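Local coordinates for protein macrophomate synthase intermolecular Diels-Alderase (Macrophoma commelinae, PDB 1IZC) that belongs to the HpcH/HpaI aldolase/citrate lyase family of TIM-barrel enzymes and binds a magnesium ion and pyruvic acid in one pocket, at residues Gly120-His125 / Cys179-Ile184; Glu131-Val136 / Met199-Gly204; Phe66-Val71 / Ile99-Lys104; His203-Gly208 / Asn246-Phe251. The protein carries 1 engineered substitution. One frame throughout, in Å; residues are numbered along the deposited sequence.

How the contacts relate
From the N terminus, contact 3 closes first, pairing strands 66-70 and 97-101 around helix 78-91. After it closes, contact 1 opens at Gly120 and spans a longer loop to strand 179-184. Contact 2 starts inside that loop, on helix 129-139, and ends beyond it at 199-204, so contacts 1 and 2 cross. Contact 4 begins on His203 and Gly204, which it shares with contact 2, and closes at strand 250-253. Contacts 1, 3 and 4 thus join three pairs of neighbouring strands in one closed parallel barrel, and each reaches the pyruvic acid; contact 2 ties an outer helix to the loop entering strand 205-207.

Contact 1 (Gly120-His125 / Cys179-Ile184); sequences GIVIPH and CIIPQI. With PYR (pyruvic acid), chain C.
Ile123 lays its CD1 methyl on the CG2 methyl of Ile180 at 3.5 Å, the two side chains crossing obliquely on the face of the sheet that also carries Ile121 and Pro182. The chi2 of Ile123, 162°, carries CD1 out, anti to CA, to reach that methyl. On the other face Val122 CG2 meets Ile181 CB at 3.9 Å. Between these layers the strands run parallel in one-to-one register, with an angle of 22° between their axes. Four backbone bonds hold them: Ile121 N to Cys179 O (2.9 Å), Ile181 N to Ile121 O, Ile123 N to Ile181 O, and Gln183 N to Ile123 O (2.8 Å). A CA-H...O contact from Val122 CA to Ile181 O, 3.1 Å, lies among them.

Gln183 carries the pairing into the ligand pocket. Its CG is anti to the backbone N (chi1 176°), and the extended chain beyond it carries the amide to the pyruvic acid, with Gln183 NE2 3.0 Å from PYR O3. The other amide atom, OE1, accepts a hydrogen bond from Arg101 NH1, consistent with the modelled orientation of the amide.

Strand 97-101 continues the sheet beyond Gly120 and Val122, and strand 205-207 packs Met206 on Val122, Ile181 and Gln183. Helix 129-139 covers the opposite face, setting Phe135 on Ile123 and both Val136 and Met139 on Ile180.

Contact 2 (Glu131-Val136 / Met199-Gly204); sequences EVREFV and MPEIHG
Val132 and Met199 reach toward each other tip to tip, and their meeting forms the close-packed part of this contact. The thioether end does the touching: Met199 CE lies 3.6 Å from Val132 CB, and Met199 SD is equally near that same carbon at 3.6 Å. A bend at chi3 of Met199 (71°) turns CE across the valine. The same methyl also serves the neighbouring residue, since it stands over one face of the Arg133 guanidinium, offset toward the rim, and touches Arg133 CG at 3.6 Å. Deeper in, Val132 CG1 meets Ile202 CG2 at 3.9 Å. Val132, Met199 and Ile202 are all buried, as is Val136, whose CG2 rests against the aliphatic Glu201 CB.

Toward solvent the packing gives way to polar contact. Arg133, extended from CG to NE, crosses Glu201 at about a right angle and forms a salt bridge with it. Its one strong bond is Arg133 NE to Glu201 OE2, 2.7 Å and nearly straight at 168°. The acceptor lies close to the guanidinium plane, whereas the donor approaches from above the carboxylate plane, the two planes being 43° apart. Bonds from Arg133 NH2 to both carboxylate oxygens are weak. Further out, the exposed Pro200 brushes the arginine with CD at 4.1 Å from Arg133 NH2.

The Met199-Ile202 segment is a type I beta turn. In this TIM barrel the turn lies in the loop between helix 193-197 and strand 205-207 and docks on helix 129-139, one of the helices outside the barrel.

Contact 3 (Phe66-Val71 / Ile99-Lys104); sequences FVWIDV and IVRVPK. With PYR (pyruvic acid), chain C.
Ile99 spreads its two methyls against two aromatic side chains. Ile99 CD1 sits over one face of the Phe66 ring, offset toward the rim and 4.2 Å from the centroid in a CH-pi contact, while Ile99 CG2 abuts Trp68 CD1 at 3.5 Å. The far end of the indole is a bump: Trp68 CH2 stands over the centre of the Arg101 guanidinium, 3.7 Å from Arg101 NE, with ring and guanidinium planes 62° apart.

Asp70 fills the edge of that same guanidinium. The two side chains lie side by side, and Arg101 grips the carboxylate with two nitrogens, NE to Asp70 OD1 (3.0 Å) and NH2 to Asp70 OD2 (2.9 Å), both from above the carboxylate plane. Arg101 NH1, which also bonds Gln183, donates to pyruvic acid O3 at 2.6 Å. Asp70 OD2 also takes a hydrogen bond from Trp152 of the second subunit. Just past the strand end, Val71 CG2 presses tightly on Val100 CG1, 3.5 Å away on the face with Ile69.

Backbone bonds such as Ile69 N to Ile99 O bind these parallel strands of one beta-alpha-beta unit. Helix 78-91 packs on Val67, Ile69 and Val71, strand 43-48 flanks 66-70, and Val122 of strand 120-123 lies against Trp68, Ile99 and Arg101.

Contact 4 (His203-Gly208 / Asn246-Phe251); sequences HGLMFG and NGVPIF. With PYR (pyruvic acid), chain C.
Met206 CE packs against Phe251 CB at 3.6 Å, the two side chains crossing at about a right angle; the methionine chain bends at chi3 (-82°), which places CE there. Next along, the Phe251 ring comes to the backbone of Gly204, with Phe251 CE1 3.7 Å from Gly204 CA. Val248 CG1 approaches Gly204 CA at 3.5 Å and also touches Leu205 CG.

Two backbone bonds hold the strands at this spacing. Leu205 N donates to Pro249 O (3.0 Å) and Phe251 N to Leu205 O (2.8 Å, 168° at the hydrogen). Beyond them the direct pairing gives out, and a water bridges instead, accepting from Phe207 N and donating to Phe251 O at 2.6 Å. Pro249 CG closes the other end against His203 O. Gly208, at the N-cap position of helix 209-215, carries the first segment to the pyruvic acid pocket.

Outside this shell, helix 230-245 places Ala243 on both Leu205 and Ile250. Strand 179-184 flanks the other edge of 205-207, setting Pro182 on Leu205 and Ile181 on Phe251, while Leu32 and Met36 of helix 28-37 meet Phe251 and Pro249.

Contact 1 (Gly120-His125 / Cys179-Ile184)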
# COMPACT_ATOMS: atom_id res chain seq x y z
N GLY A 120 13.38 22.91 -1.97
CA GLY A 120 14.83 22.78 -2.02
C GLY A 120 15.24 21.36 -2.38
O GLY A 120 14.62 20.38 -1.96
N ILE A 121 16.30 21.25 -3.17
CA ILE A 121 16.83 19.96 -3.57
C ILE A 121 18.30 19.91 -3.16
O ILE A 121 19.08 20.80 -3.51
CB ILE A 121 16.74 19.75 -5.10
CG1 ILE A 121 15.27 19.79 -5.55
CG2 ILE A 121 17.41 18.45 -5.50
CD1 ILE A 121 14.40 18.61 -5.07
N VAL A 122 18.66 18.88 -2.40
CA VAL A 122 20.05 18.68 -1.99
C VAL A 122 20.61 17.58 -2.88
O VAL A 122 20.03 16.49 -3.02
CB VAL A 122 20.15 18.26 -0.50
CG1 VAL A 122 21.61 17.87 -0.17
CG2 VAL A 122 19.68 19.41 0.40
N ILE A 123 21.75 17.86 -3.51
CA ILE A 123 22.38 16.93 -4.44
C ILE A 123 23.56 16.26 -3.75
O ILE A 123 24.53 16.93 -3.39
CB ILE A 123 22.93 17.69 -5.67
CG1 ILE A 123 21.81 18.49 -6.33
CG2 ILE A 123 23.54 16.68 -6.66
CD1 ILE A 123 22.34 19.58 -7.25
N PRO A 124 23.49 14.94 -3.56
CA PRO A 124 24.62 14.30 -2.89
C PRO A 124 25.86 14.07 -3.76
O PRO A 124 25.79 14.06 -4.99
CB PRO A 124 24.03 12.99 -2.37
CG PRO A 124 22.99 12.64 -3.40
CD PRO A 124 22.39 13.99 -3.82
N HIS A 125 26.99 13.93 -3.08
CA HIS A 125 28.27 13.62 -3.70
C HIS A 125 28.67 14.53 -4.85
O HIS A 125 29.17 14.06 -5.86
CB HIS A 125 28.24 12.17 -4.19
CG HIS A 125 27.57 11.24 -3.24
ND1 HIS A 125 28.14 10.87 -2.04
CD2 HIS A 125 26.34 10.67 -3.26
CE1 HIS A 125 27.28 10.13 -1.36
NE2 HIS A 125 26.18 10.00 -2.08
N CYS A 179 15.19 26.07 -4.64
CA CYS A 179 16.63 26.17 -4.38
C CYS A 179 17.43 24.90 -4.64
O CYS A 179 16.90 23.78 -4.50
CB CYS A 179 16.86 26.58 -2.92
SG CYS A 179 16.07 28.13 -2.44
N ILE A 180 18.70 25.08 -5.01
CA ILE A 180 19.62 23.98 -5.27
C ILE A 180 20.74 24.05 -4.23
O ILE A 180 21.37 25.11 -4.04
CB ILE A 180 20.26 24.05 -6.69
CG1 ILE A 180 19.19 23.99 -7.76
CG2 ILE A 180 21.19 22.87 -6.89
CD1 ILE A 180 19.77 23.85 -9.17
N ILE A 181 20.98 22.93 -3.56
CA ILE A 181 21.98 22.81 -2.52
C ILE A 181 22.93 21.63 -2.77
O ILE A 181 22.57 20.48 -2.52
CB ILE A 181 21.32 22.62 -1.13
CG1 ILE A 181 20.40 23.80 -0.82
CG2 ILE A 181 22.38 22.51 -0.02
CD1 ILE A 181 18.94 23.54 -1.15
N PRO A 182 24.14 21.91 -3.27
CA PRO A 182 25.09 20.81 -3.51
C PRO A 182 25.58 20.30 -2.17
O PRO A 182 25.75 21.08 -1.24
CB PRO A 182 26.23 21.49 -4.26
CG PRO A 182 25.58 22.66 -4.93
CD PRO A 182 24.63 23.17 -3.86
N GLN A 183 25.82 18.99 -2.07
CA GLN A 183 26.36 18.43 -0.85
C GLN A 183 27.78 17.95 -1.17
O GLN A 183 28.00 17.19 -2.12
CB GLN A 183 25.48 17.27 -0.35
CG GLN A 183 26.06 16.59 0.85
CD GLN A 183 25.07 15.66 1.52
OE1 GLN A 183 24.16 15.14 0.87
NE2 GLN A 183 25.25 15.44 2.81
N ILE A 184 28.74 18.43 -0.38
CA ILE A 184 30.16 18.11 -0.54
C ILE A 184 30.49 17.02 0.47
O ILE A 184 30.41 17.23 1.68
CB ILE A 184 31.02 19.36 -0.25
CG1 ILE A 184 30.63 20.49 -1.19
CG2 ILE A 184 32.50 19.03 -0.41
CD1 ILE A 184 30.93 20.22 -2.65
C PYR C . 26.99 12.21 5.09
O PYR C . 27.49 11.41 4.28
OXT PYR C . 27.49 12.51 6.20
CA PYR C . 25.69 12.80 4.60
O3 PYR C . 25.17 12.53 3.50
CB PYR C . 25.08 13.77 5.52

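Contact 2 (Glu131-Val136 / Met199-Gly204)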
# COMPACT_ATOMS: atom_id res chain seq x y z
N GLU A 131 28.08 18.61 -12.74
CA GLU A 131 27.04 17.79 -12.10
C GLU A 131 25.91 18.67 -11.59
O GLU A 131 24.74 18.30 -11.66
CB GLU A 131 27.62 16.99 -10.92
CG GLU A 131 28.66 15.97 -11.35
CD GLU A 131 29.34 15.29 -10.19
OE1 GLU A 131 29.57 15.95 -9.16
OE2 GLU A 131 29.66 14.09 -10.32
N VAL A 132 26.27 19.84 -11.06
CA VAL A 132 25.27 20.75 -10.55
C VAL A 132 24.44 21.33 -11.70
O VAL A 132 23.23 21.47 -11.59
CB VAL A 132 25.92 21.91 -9.75
CG1 VAL A 132 24.84 22.86 -9.25
CG2 VAL A 132 26.71 21.33 -8.57
N ARG A 133 25.09 21.65 -12.82
CA ARG A 133 24.34 22.20 -13.93
C ARG A 133 23.36 21.21 -14.56
O ARG A 133 22.38 21.61 -15.18
CB ARG A 133 25.30 22.80 -14.97
CG ARG A 133 26.01 24.00 -14.35
CD ARG A 133 26.67 24.96 -15.32
NE ARG A 133 26.98 26.18 -14.57
CZ ARG A 133 28.20 26.64 -14.32
NH1 ARG A 133 29.27 25.99 -14.78
NH2 ARG A 133 28.36 27.72 -13.56
N GLU A 134 23.61 19.91 -14.37
CA GLU A 134 22.67 18.92 -14.89
C GLU A 134 21.39 19.03 -14.07
O GLU A 134 20.29 18.85 -14.59
CB GLU A 134 23.25 17.51 -14.80
CG GLU A 134 24.28 17.23 -15.88
CD GLU A 134 23.74 17.51 -17.29
OE1 GLU A 134 22.74 16.87 -17.69
OE2 GLU A 134 24.32 18.36 -17.98
N PHE A 135 21.54 19.34 -12.78
CA PHE A 135 20.35 19.50 -11.94
C PHE A 135 19.65 20.80 -12.27
O PHE A 135 18.42 20.88 -12.25
CB PHE A 135 20.70 19.46 -10.44
CG PHE A 135 20.67 18.07 -9.86
CD1 PHE A 135 21.77 17.23 -10.00
CD2 PHE A 135 19.52 17.58 -9.25
CE1 PHE A 135 21.72 15.91 -9.55
CE2 PHE A 135 19.46 16.26 -8.80
CZ PHE A 135 20.55 15.42 -8.95
N VAL A 136 20.41 21.84 -12.58
CA VAL A 136 19.76 23.10 -12.94
C VAL A 136 18.86 22.85 -14.15
O VAL A 136 17.71 23.31 -14.19
CB VAL A 136 20.80 24.18 -13.26
CG1 VAL A 136 20.11 25.46 -13.76
CG2 VAL A 136 21.61 24.48 -12.01
N MET A 199 29.44 28.97 -7.91
CA MET A 199 28.40 28.88 -8.94
C MET A 199 27.25 29.84 -8.63
O MET A 199 26.69 29.81 -7.55
CB MET A 199 27.85 27.46 -9.02
CG MET A 199 28.87 26.43 -9.47
SD MET A 199 28.10 24.81 -9.58
CE MET A 199 27.07 25.02 -11.05
N PRO A 200 26.89 30.69 -9.60
CA PRO A 200 25.80 31.66 -9.42
C PRO A 200 24.46 30.94 -9.26
O PRO A 200 23.50 31.49 -8.70
CB PRO A 200 25.82 32.48 -10.72
CG PRO A 200 27.12 32.16 -11.35
CD PRO A 200 27.44 30.76 -10.96
N GLU A 201 24.39 29.70 -9.73
CA GLU A 201 23.14 28.96 -9.67
C GLU A 201 22.74 28.40 -8.31
O GLU A 201 21.56 28.10 -8.10
CB GLU A 201 23.15 27.79 -10.66
CG GLU A 201 23.36 28.20 -12.13
CD GLU A 201 24.82 28.14 -12.53
OE1 GLU A 201 25.70 28.36 -11.67
OE2 GLU A 201 25.09 27.89 -13.73
N ILE A 202 23.68 28.26 -7.38
CA ILE A 202 23.34 27.65 -6.10
C ILE A 202 22.85 28.57 -5.00
O ILE A 202 23.14 29.77 -5.00
CB ILE A 202 24.51 26.79 -5.58
CG1 ILE A 202 25.68 27.66 -5.10
CG2 ILE A 202 24.99 25.88 -6.71
CD1 ILE A 202 26.77 26.86 -4.36
N HIS A 203 22.10 27.99 -4.06
CA HIS A 203 21.50 28.75 -2.96
C HIS A 203 21.88 28.27 -1.58
O HIS A 203 21.44 28.84 -0.57
CB HIS A 203 19.98 28.71 -3.12
CG HIS A 203 19.53 29.03 -4.51
ND1 HIS A 203 19.12 28.07 -5.40
CD2 HIS A 203 19.53 30.20 -5.19
CE1 HIS A 203 18.89 28.63 -6.57
NE2 HIS A 203 19.13 29.92 -6.47
N GLY A 204 22.70 27.23 -1.53
CA GLY A 204 23.13 26.70 -0.24
C GLY A 204 24.20 25.66 -0.45
O GLY A 204 24.41 25.21 -1.57

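Contact 3 (Phe66-Val71 / Ile99-Lys104)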
# COMPACT_ATOMS: atom_id res chain seq x y z
N PHE A 66 11.31 23.72 8.35
CA PHE A 66 11.39 22.85 7.18
C PHE A 66 11.42 21.39 7.58
O PHE A 66 11.77 21.05 8.71
CB PHE A 66 12.65 23.16 6.32
CG PHE A 66 13.97 22.81 6.99
CD1 PHE A 66 14.46 21.51 6.98
CD2 PHE A 66 14.72 23.80 7.61
CE1 PHE A 66 15.70 21.20 7.57
CE2 PHE A 66 15.96 23.51 8.21
CZ PHE A 66 16.45 22.21 8.18
N VAL A 67 11.02 20.53 6.64
CA VAL A 67 11.09 19.08 6.84
C VAL A 67 12.05 18.69 5.73
O VAL A 67 11.83 19.02 4.57
CB VAL A 67 9.74 18.37 6.62
CG1 VAL A 67 9.93 16.85 6.73
CG2 VAL A 67 8.73 18.84 7.67
N TRP A 68 13.14 18.02 6.10
CA TRP A 68 14.18 17.59 5.18
C TRP A 68 13.94 16.10 4.92
O TRP A 68 14.20 15.27 5.79
CB TRP A 68 15.53 17.81 5.87
CG TRP A 68 16.75 17.69 5.04
CD1 TRP A 68 17.37 18.68 4.34
CD2 TRP A 68 17.56 16.52 4.89
NE1 TRP A 68 18.53 18.21 3.77
CE2 TRP A 68 18.66 16.88 4.08
CE3 TRP A 68 17.46 15.20 5.35
CZ2 TRP A 68 19.67 15.96 3.74
CZ3 TRP A 68 18.47 14.29 5.01
CH2 TRP A 68 19.55 14.68 4.21
N ILE A 69 13.44 15.77 3.73
CA ILE A 69 13.14 14.38 3.40
C ILE A 69 14.30 13.76 2.63
O ILE A 69 14.72 14.29 1.61
CB ILE A 69 11.85 14.29 2.57
CG1 ILE A 69 10.71 14.98 3.33
CG2 ILE A 69 11.51 12.83 2.26
CD1 ILE A 69 9.38 15.01 2.58
N ASP A 70 14.80 12.64 3.12
CA ASP A 70 15.92 11.97 2.48
C ASP A 70 15.47 10.84 1.56
O ASP A 70 15.04 9.78 2.02
CB ASP A 70 16.89 11.43 3.54
CG ASP A 70 18.11 10.78 2.94
OD1 ASP A 70 18.35 10.95 1.73
OD2 ASP A 70 18.85 10.11 3.69
N VAL A 71 15.56 11.08 0.26
CA VAL A 71 15.17 10.07 -0.70
C VAL A 71 16.40 9.31 -1.17
O VAL A 71 16.29 8.26 -1.78
CB VAL A 71 14.43 10.71 -1.91
CG1 VAL A 71 14.00 9.65 -2.89
CG2 VAL A 71 13.22 11.45 -1.42
N ILE A 99 12.50 20.31 1.91
CA ILE A 99 13.79 20.16 1.23
C ILE A 99 13.95 18.66 1.04
O ILE A 99 13.67 17.87 1.96
CB ILE A 99 14.95 20.69 2.10
CG1 ILE A 99 14.77 22.20 2.30
CG2 ILE A 99 16.29 20.39 1.44
CD1 ILE A 99 15.62 22.77 3.44
N VAL A 100 14.38 18.25 -0.15
CA VAL A 100 14.52 16.84 -0.43
C VAL A 100 15.91 16.52 -0.91
O VAL A 100 16.41 17.17 -1.83
CB VAL A 100 13.52 16.37 -1.52
CG1 VAL A 100 13.72 14.88 -1.80
CG2 VAL A 100 12.09 16.62 -1.07
N ARG A 101 16.55 15.55 -0.27
CA ARG A 101 17.85 15.12 -0.77
C ARG A 101 17.52 13.94 -1.67
O ARG A 101 16.97 12.93 -1.23
CB ARG A 101 18.80 14.64 0.32
CG ARG A 101 19.96 13.93 -0.37
CD ARG A 101 21.09 13.65 0.50
NE ARG A 101 20.82 12.61 1.48
CZ ARG A 101 21.71 12.28 2.40
NH1 ARG A 101 22.87 12.93 2.43
NH2 ARG A 101 21.44 11.34 3.30
N VAL A 102 17.87 14.08 -2.94
CA VAL A 102 17.56 13.07 -3.92
C VAL A 102 18.74 12.18 -4.28
O VAL A 102 19.88 12.51 -3.98
CB VAL A 102 17.08 13.73 -5.23
CG1 VAL A 102 15.84 14.57 -4.96
CG2 VAL A 102 18.19 14.62 -5.81
N PRO A 103 18.46 11.02 -4.88
CA PRO A 103 19.55 10.13 -5.29
C PRO A 103 20.26 10.94 -6.38
O PRO A 103 19.60 11.61 -7.17
CB PRO A 103 18.82 8.92 -5.88
CG PRO A 103 17.47 8.94 -5.20
CD PRO A 103 17.14 10.41 -5.12
N LYS A 104 21.59 10.88 -6.46
CA LYS A 104 22.30 11.69 -7.44
C LYS A 104 21.92 11.58 -8.93
O LYS A 104 22.03 12.57 -9.66
CB LYS A 104 23.81 11.45 -7.29
CG LYS A 104 24.62 12.52 -8.03
CD LYS A 104 26.10 12.25 -7.90
CE LYS A 104 26.91 13.49 -8.21
NZ LYS A 104 28.35 13.09 -8.25
C PYR C . 26.99 12.21 5.09
O PYR C . 27.49 11.41 4.28
OXT PYR C . 27.49 12.51 6.20
CA PYR C . 25.69 12.80 4.60
O3 PYR C . 25.17 12.53 3.50
CB PYR C . 25.08 13.77 5.52

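Contact 4 (His203-Gly208 / Asn246-Phe251)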
# COMPACT_ATOMS: atom_id res chain seq x y z
N HIS A 203 22.10 27.99 -4.06
CA HIS A 203 21.50 28.75 -2.96
C HIS A 203 21.88 28.27 -1.58
O HIS A 203 21.44 28.84 -0.57
CB HIS A 203 19.98 28.71 -3.12
CG HIS A 203 19.53 29.03 -4.51
ND1 HIS A 203 19.12 28.07 -5.40
CD2 HIS A 203 19.53 30.20 -5.19
CE1 HIS A 203 18.89 28.63 -6.57
NE2 HIS A 203 19.13 29.92 -6.47
N GLY A 204 22.70 27.23 -1.53
CA GLY A 204 23.13 26.70 -0.24
C GLY A 204 24.20 25.66 -0.45
O GLY A 204 24.41 25.21 -1.57
N LEU A 205 24.89 25.28 0.62
CA LEU A 205 25.93 24.25 0.55
C LEU A 205 25.83 23.38 1.79
O LEU A 205 25.62 23.89 2.90
CB LEU A 205 27.33 24.87 0.49
CG LEU A 205 27.80 25.30 -0.90
CD1 LEU A 205 29.10 26.09 -0.78
CD2 LEU A 205 28.00 24.06 -1.78
N MET A 206 26.00 22.08 1.61
CA MET A 206 25.92 21.14 2.73
C MET A 206 27.14 20.24 2.71
O MET A 206 27.66 19.93 1.64
CB MET A 206 24.66 20.28 2.61
CG MET A 206 24.47 19.26 3.73
SD MET A 206 22.96 18.31 3.44
CE MET A 206 21.70 19.45 4.11
N PHE A 207 27.59 19.81 3.89
CA PHE A 207 28.74 18.91 3.97
C PHE A 207 28.21 17.55 4.44
O PHE A 207 27.20 17.48 5.13
CB PHE A 207 29.75 19.43 5.00
CG PHE A 207 31.14 18.86 4.83
CD1 PHE A 207 32.03 19.42 3.93
CD2 PHE A 207 31.55 17.75 5.58
CE1 PHE A 207 33.32 18.89 3.77
CE2 PHE A 207 32.84 17.23 5.42
CZ PHE A 207 33.72 17.80 4.52
N GLY A 208 28.89 16.49 4.02
CA GLY A 208 28.51 15.15 4.45
C GLY A 208 29.71 14.61 5.21
O GLY A 208 30.57 13.98 4.61
N ASN A 246 31.46 33.46 -0.82
CA ASN A 246 30.54 33.58 -1.95
C ASN A 246 29.12 33.95 -1.56
O ASN A 246 28.24 34.03 -2.42
CB ASN A 246 30.56 32.27 -2.76
CG ASN A 246 31.84 32.11 -3.57
OD1 ASN A 246 32.04 32.79 -4.58
ND2 ASN A 246 32.71 31.21 -3.13
N GLY A 247 28.89 34.16 -0.27
CA GLY A 247 27.57 34.52 0.21
C GLY A 247 26.57 33.38 0.09
O GLY A 247 25.40 33.61 -0.23
N VAL A 248 27.04 32.17 0.36
CA VAL A 248 26.20 30.97 0.29
C VAL A 248 25.95 30.44 1.70
O VAL A 248 26.89 30.15 2.45
CB VAL A 248 26.88 29.88 -0.56
CG1 VAL A 248 25.99 28.64 -0.64
CG2 VAL A 248 27.12 30.41 -1.96
N PRO A 249 24.67 30.31 2.09
CA PRO A 249 24.42 29.80 3.44
C PRO A 249 24.70 28.32 3.54
O PRO A 249 24.52 27.59 2.56
CB PRO A 249 22.95 30.13 3.66
CG PRO A 249 22.37 29.93 2.29
CD PRO A 249 23.41 30.59 1.39
N ILE A 250 25.13 27.87 4.71
CA ILE A 250 25.41 26.45 4.91
C ILE A 250 24.18 25.76 5.49
O ILE A 250 23.45 26.32 6.32
CB ILE A 250 26.61 26.24 5.85
CG1 ILE A 250 27.87 26.87 5.23
CG2 ILE A 250 26.84 24.74 6.09
CD1 ILE A 250 29.08 26.86 6.15
N PHE A 251 23.95 24.54 5.01
CA PHE A 251 22.85 23.67 5.44
C PHE A 251 23.52 22.54 6.20
O PHE A 251 24.52 21.99 5.74
CB PHE A 251 22.15 23.05 4.23
CG PHE A 251 21.16 23.95 3.57
CD1 PHE A 251 21.52 25.21 3.10
CD2 PHE A 251 19.86 23.50 3.35
CE1 PHE A 251 20.60 26.01 2.43
CE2 PHE A 251 18.93 24.29 2.68
CZ PHE A 251 19.30 25.56 2.22
C PYR C . 26.99 12.21 5.09
O PYR C . 27.49 11.41 4.28
OXT PYR C . 27.49 12.51 6.20
CA PYR C . 25.69 12.80 4.60
O3 PYR C . 25.17 12.53 3.50
CB PYR C . 25.08 13.77 5.52
O HOH W 1 26.76 20.83 6.39